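CpuTA1 (Curtobacterium pusillum, PDB 5K3W) belongs to the class IV aminotransferase family of pyridoxal-5'-phosphate-dependent proteins and carries pyridoxal-5'-phosphate in a pocket of its chain. Local coordinates at residues A237-F242 with A298-R303; E259-E264 with T279-R284. All coordinates share one frame; numbering follows the deposited sequence.

Interaction 1: residues A237-F242 with A298-R303; sequences AAVFDF and AYLLAR
Helix 234-245 packs on the last helix, 290-307, of this class IV aminotransferase-type chain, the short segments crossing at 115°, through an aromatic pair at one end and an alanine against an arginine at the other. Tyr-299 has CG anti to its backbone N, which sends the phenol out across segment 237-242. Phe-242 makes the same choice, and the two side chains slide past each other in opposite directions. CB of Phe-242 sits over one face of the phenol, 4.0 Å from its centroid, and the Phe-242 ring turns its edge to that face in an offset edge-to-face pair with planes at 63°. At the far end, one water links Tyr-299 OH (2.8 Å) to Asp-241 OD1, to which it donates. Leu-300 brings CD2 within 3.9 Å of both Ala-238 CB and Val-239 CG2. Arg-303 starts from the crowded first torsion (chi1 68°) and bends at chi2 and chi3. Its guanidinium thereby folds back, NH1 bonded to Leu-300 O of its own helix at 3.3 Å, Ala-238 CB over one face, offset toward the rim and 3.3 Å from NE. Gln-67 also donates to that carbonyl, and a bound pyridoxal-5'-phosphate lies about 7 Å from the Arg-303 side chain. With no direct hydrogen bond between the segments, the join rests on apolar and aromatic packing, a guanidinium face on an alanine methyl, and one bridging water.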
loop_
_atom_site.group_PDB
_atom_site.type_symbol
_atom_site.label_atom_id
_atom_site.label_comp_id
_atom_site.label_asym_id
_atom_site.label_seq_id
_atom_site.Cartn_x
_atom_site.Cartn_y
_atom_site.Cartn_z
ATOM N N ALA A 237 6.806 18.486 -15.219
ATOM C CA ALA A 237 6.739 18.899 -16.615
ATOM C C ALA A 237 6.405 20.384 -16.723
ATOM O O ALA A 237 7.025 21.109 -17.509
ATOM C CB ALA A 237 5.731 18.049 -17.392
ATOM N N ALA A 238 5.449 20.870 -15.927
ATOM C CA ALA A 238 5.158 22.298 -16.000
ATOM C C ALA A 238 6.322 23.131 -15.480
ATOM O O ALA A 238 6.499 24.277 -15.909
ATOM C CB ALA A 238 3.885 22.634 -15.234
ATOM N N VAL A 239 7.126 22.576 -14.566
ATOM C CA VAL A 239 8.284 23.314 -14.075
ATOM C C VAL A 239 9.343 23.421 -15.156
ATOM O O VAL A 239 10.007 24.453 -15.290
ATOM C CB VAL A 239 8.864 22.666 -12.809
ATOM C CG1 VAL A 239 10.248 23.267 -12.521
ATOM C CG2 VAL A 239 7.925 22.867 -11.638
ATOM N N PHE A 240 9.548 22.351 -15.923
ATOM C CA PHE A 240 10.452 22.459 -17.058
ATOM C C PHE A 240 9.973 23.526 -18.035
ATOM O O PHE A 240 10.779 24.296 -18.575
ATOM C CB PHE A 240 10.599 21.104 -17.747
ATOM C CG PHE A 240 11.673 20.239 -17.137
ATOM C CD1 PHE A 240 12.206 20.558 -15.899
ATOM C CD2 PHE A 240 12.169 19.134 -17.807
ATOM C CE1 PHE A 240 13.194 19.775 -15.332
ATOM C CE2 PHE A 240 13.163 18.352 -17.246
ATOM C CZ PHE A 240 13.671 18.675 -16.003
ATOM N N ASP A 241 8.662 23.606 -18.264
ATOM C CA ASP A 241 8.160 24.626 -19.175
ATOM C C ASP A 241 8.539 26.013 -18.682
ATOM O O ASP A 241 8.987 26.863 -19.465
ATOM C CB ASP A 241 6.647 24.495 -19.343
ATOM C CG ASP A 241 6.265 23.309 -20.205
ATOM O OD1 ASP A 241 5.063 22.942 -20.241
ATOM O OD2 ASP A 241 7.178 22.739 -20.846
ATOM N N PHE A 242 8.391 26.253 -17.378
ATOM C CA PHE A 242 8.740 27.555 -16.827
ATOM C C PHE A 242 10.197 27.889 -17.110
ATOM O O PHE A 242 10.508 28.965 -17.637
ATOM C CB PHE A 242 8.447 27.576 -15.327
ATOM C CG PHE A 242 9.031 28.755 -14.602
ATOM C CD1 PHE A 242 8.292 29.909 -14.418
ATOM C CD2 PHE A 242 10.317 28.705 -14.092
ATOM C CE1 PHE A 242 8.823 30.991 -13.745
ATOM C CE2 PHE A 242 10.854 29.786 -13.420
ATOM C CZ PHE A 242 10.107 30.931 -13.250
ATOM N N ALA A 298 3.889 31.280 -9.073
ATOM C CA ALA A 298 2.917 32.084 -9.801
ATOM C C ALA A 298 2.685 31.523 -11.200
ATOM O O ALA A 298 1.538 31.442 -11.663
ATOM C CB ALA A 298 3.373 33.543 -9.853
ATOM N N TYR A 299 3.751 31.103 -11.884
ATOM C CA TYR A 299 3.562 30.409 -13.154
ATOM C C TYR A 299 2.755 29.138 -12.960
ATOM O O TYR A 299 1.799 28.877 -13.695
ATOM C CB TYR A 299 4.904 30.076 -13.800
ATOM C CG TYR A 299 4.756 29.239 -15.059
ATOM C CD1 TYR A 299 4.602 29.838 -16.303
ATOM C CD2 TYR A 299 4.769 27.850 -15.006
ATOM C CE1 TYR A 299 4.463 29.081 -17.450
ATOM C CE2 TYR A 299 4.626 27.087 -16.148
ATOM C CZ TYR A 299 4.476 27.704 -17.371
ATOM O OH TYR A 299 4.339 26.944 -18.524
ATOM N N LEU A 300 3.145 28.316 -11.984
ATOM C CA LEU A 300 2.461 27.045 -11.777
ATOM C C LEU A 300 0.984 27.253 -11.456
ATOM O O LEU A 300 0.131 26.474 -11.900
ATOM C CB LEU A 300 3.148 26.253 -10.661
ATOM C CG LEU A 300 4.556 25.732 -10.940
ATOM C CD1 LEU A 300 5.183 25.211 -9.651
ATOM C CD2 LEU A 300 4.509 24.641 -11.993
ATOM N N LEU A 301 0.660 28.296 -10.681
ATOM C CA LEU A 301 -0.735 28.531 -10.312
ATOM C C LEU A 301 -1.567 29.053 -11.480
ATOM O O LEU A 301 -2.790 28.873 -11.488
ATOM C CB LEU A 301 -0.819 29.515 -9.144
ATOM C CG LEU A 301 -0.423 28.958 -7.777
ATOM C CD1 LEU A 301 -0.403 30.058 -6.725
ATOM C CD2 LEU A 301 -1.342 27.812 -7.354
ATOM N N ALA A 302 -0.934 29.690 -12.464
ATOM C CA ALA A 302 -1.643 30.384 -13.529
ATOM C C ALA A 302 -1.630 29.659 -14.866
ATOM O O ALA A 302 -2.261 30.145 -15.808
ATOM C CB ALA A 302 -1.043 31.776 -13.729
ATOM N N ARG A 303 -0.925 28.526 -14.982
ATOM C CA ARG A 303 -0.699 27.924 -16.295
ATOM C C ARG A 303 -1.995 27.461 -16.956
ATOM O O ARG A 303 -2.135 27.548 -18.182
ATOM C CB ARG A 303 0.284 26.759 -16.177
ATOM C CG ARG A 303 -0.235 25.558 -15.415
ATOM C CD ARG A 303 0.907 24.885 -14.697
ATOM N NE ARG A 303 0.780 23.430 -14.667
ATOM C CZ ARG A 303 0.735 22.708 -13.554
ATOM N NH1 ARG A 303 0.811 23.298 -12.375
ATOM N NH2 ARG A 303 0.637 21.389 -13.627
HETATM O O HOH W 1 3.055 24.476 -18.616
#

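Interaction 2: residues E259-E264 with T279-R284; sequences ELRDAE and TALDDR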
loop_
_atom_site.group_PDB
_atom_site.type_symbol
_atom_site.label_atom_id
_atom_site.label_comp_id
_atom_site.label_asym_id
_atom_site.label_seq_id
_atom_site.Cartn_x
_atom_site.Cartn_y
_atom_site.Cartn_z
ATOM N N GLU A 259 25.732 14.037 -6.589
ATOM C CA GLU A 259 25.399 15.219 -7.376
ATOM C C GLU A 259 24.315 16.048 -6.694
ATOM O O GLU A 259 24.354 17.283 -6.717
ATOM C CB GLU A 259 24.960 14.808 -8.783
ATOM C CG GLU A 259 24.573 15.994 -9.654
ATOM C CD GLU A 259 24.213 15.605 -11.083
ATOM O OE1 GLU A 259 23.445 16.356 -11.726
ATOM O OE2 GLU A 259 24.694 14.555 -11.564
ATOM N N LEU A 260 23.351 15.384 -6.062
ATOM C CA LEU A 260 22.268 16.090 -5.378
ATOM C C LEU A 260 22.792 17.039 -4.295
ATOM O O LEU A 260 22.265 18.145 -4.120
ATOM C CB LEU A 260 21.319 15.054 -4.788
ATOM C CG LEU A 260 19.937 15.380 -4.264
ATOM C CD1 LEU A 260 19.018 15.673 -5.424
ATOM C CD2 LEU A 260 19.453 14.173 -3.451
ATOM N N ARG A 261 23.821 16.616 -3.547
ATOM C CA ARG A 261 24.410 17.464 -2.514
ATOM C C ARG A 261 25.060 18.706 -3.097
ATOM O O ARG A 261 25.055 19.763 -2.458
ATOM C CB ARG A 261 25.468 16.696 -1.724
ATOM C CG ARG A 261 25.089 15.292 -1.381
ATOM C CD ARG A 261 24.429 15.229 -0.026
ATOM N NE ARG A 261 23.970 13.880 0.288
ATOM C CZ ARG A 261 23.160 13.590 1.299
ATOM N NH1 ARG A 261 22.716 14.559 2.090
ATOM N NH2 ARG A 261 22.785 12.333 1.513
ATOM N N ASP A 262 25.666 18.590 -4.277
ATOM C CA ASP A 262 26.405 19.683 -4.894
ATOM C C ASP A 262 25.518 20.629 -5.685
ATOM O O ASP A 262 26.042 21.514 -6.365
ATOM C CB ASP A 262 27.498 19.136 -5.814
ATOM C CG ASP A 262 28.459 18.204 -5.092
ATOM O OD1 ASP A 262 28.741 18.431 -3.891
ATOM O OD2 ASP A 262 28.934 17.242 -5.733
ATOM N N ALA A 263 24.202 20.466 -5.615
ATOM C CA ALA A 263 23.306 21.303 -6.395
ATOM C C ALA A 263 23.276 22.728 -5.850
ATOM O O ALA A 263 23.524 22.971 -4.666
ATOM C CB ALA A 263 21.898 20.715 -6.393
ATOM N N GLU A 264 22.969 23.680 -6.729
ATOM C CA GLU A 264 22.882 25.065 -6.283
ATOM C C GLU A 264 21.548 25.356 -5.614
ATOM O O GLU A 264 21.494 26.128 -4.653
ATOM C CB GLU A 264 23.100 26.016 -7.456
ATOM C CG GLU A 264 24.559 26.261 -7.750
ATOM C CD GLU A 264 24.836 26.390 -9.226
ATOM O OE1 GLU A 264 24.010 27.008 -9.939
ATOM O OE2 GLU A 264 25.878 25.854 -9.670
ATOM N N THR A 279 15.371 24.428 1.826
ATOM C CA THR A 279 16.321 25.235 2.581
ATOM C C THR A 279 17.452 24.406 3.166
ATOM O O THR A 279 18.556 24.925 3.371
ATOM C CB THR A 279 15.614 25.967 3.730
ATOM O OG1 THR A 279 15.006 25.004 4.603
ATOM C CG2 THR A 279 14.551 26.891 3.207
ATOM N N ALA A 280 17.201 23.136 3.465
ATOM C CA ALA A 280 18.229 22.268 4.014
ATOM C C ALA A 280 17.969 20.840 3.550
ATOM O O ALA A 280 16.820 20.392 3.471
ATOM C CB ALA A 280 18.274 22.352 5.549
ATOM N N LEU A 281 19.040 20.137 3.223
ATOM C CA LEU A 281 18.962 18.729 2.865
ATOM C C LEU A 281 19.936 18.001 3.778
ATOM O O LEU A 281 21.149 18.214 3.691
ATOM C CB LEU A 281 19.296 18.505 1.393
ATOM C CG LEU A 281 19.178 17.047 0.940
ATOM C CD1 LEU A 281 17.733 16.593 1.089
ATOM C CD2 LEU A 281 19.698 16.827 -0.501
ATOM N N ASP A 282 19.405 17.173 4.670
ATOM C CA ASP A 282 20.225 16.492 5.662
ATOM C C ASP A 282 21.086 17.493 6.427
ATOM O O ASP A 282 22.270 17.269 6.680
ATOM C CB ASP A 282 21.084 15.417 5.006
ATOM C CG ASP A 282 20.260 14.280 4.445
ATOM O OD1 ASP A 282 19.199 13.949 5.032
ATOM O OD2 ASP A 282 20.683 13.711 3.415
ATOM N N ASP A 283 20.491 18.624 6.782
ATOM C CA ASP A 283 21.124 19.655 7.601
ATOM C C ASP A 283 22.254 20.412 6.899
ATOM O O ASP A 283 22.829 21.324 7.508
ATOM C CB ASP A 283 21.656 19.081 8.918
ATOM C CG ASP A 283 20.543 18.548 9.804
ATOM O OD1 ASP A 283 19.536 19.273 9.997
ATOM O OD2 ASP A 283 20.667 17.399 10.290
ATOM N N ARG A 284 22.594 20.078 5.652
ATOM C CA ARG A 284 23.353 21.006 4.828
ATOM C C ARG A 284 22.402 22.082 4.323
ATOM O O ARG A 284 21.304 21.769 3.854
ATOM C CB ARG A 284 24.032 20.288 3.661
ATOM C CG ARG A 284 24.486 21.246 2.556
ATOM C CD ARG A 284 25.367 20.571 1.491
ATOM N NE ARG A 284 26.738 20.368 1.956
ATOM C CZ ARG A 284 27.232 19.190 2.319
ATOM N NH1 ARG A 284 28.493 19.100 2.738
ATOM N NH2 ARG A 284 26.465 18.097 2.253
HETATM O O HOH W 2 22.968 17.500 1.599
#
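Arg-261, the last helical residue of 257-261, reaches across to a tight turn and grips it by charge. Its chain leaves the helix with CG anti to the carbonyl carbon, bends at chi2 (-92°), then runs extended to the guanidinium. NH1 gives a salt-bridging hydrogen bond of 2.6 Å to Asp-282 OD2, which receives it on the anti lone pair, close to the guanidinium plane; NH2 adds a weak bond to the same oxygen. Thr-153 OG1 also bonds to OD2, tying the carboxylate to strand 149-155. Asp-282 lies in a type I' beta turn from Leu-281 to Arg-284, the short connection of a beta hairpin, and its backbone has positive phi (53°). NH1 has a further link to this hairpin, through a water that accepts from it and donates to Leu-281 O. Beneath the polar layer, Leu-281, with CG anti to its N, points CD2 at Leu-260, the side chains crossing at about a right angle with CD2 to CD2 at 4.0 Å. Ile-197 touches both leucines. Arg-284 crosses Arg-261 at about a right angle, its CD 4.0 Å from Arg-261 O; the like charges, Arg-261 NH1 and Arg-284 NH2, stay 5.2 Å apart.

Overall arrangement
Interactions 1 and 2 show how one chain can close a long loop and a short one within it. Helix 234-245 comes first, then both segments of interaction 2, and finally helix 290-307, so the shorter closure falls wholly between the two halves of the longer. Their centres are 23 Å apart and their nearest atoms about 11 Å, without touching. Strand 274-278 runs between them: Leu-300 and Arg-303 pack on its Gln-274, and the chain turns a corner at Thr-279 into the hairpin of interaction 2. Interaction 1 lies nearer the centre of the chain and pyridoxal-5'-phosphate, whereas 259-264 with 279-284 joins helix 257-261 to the mixed sheet containing strand 149-155, farther out.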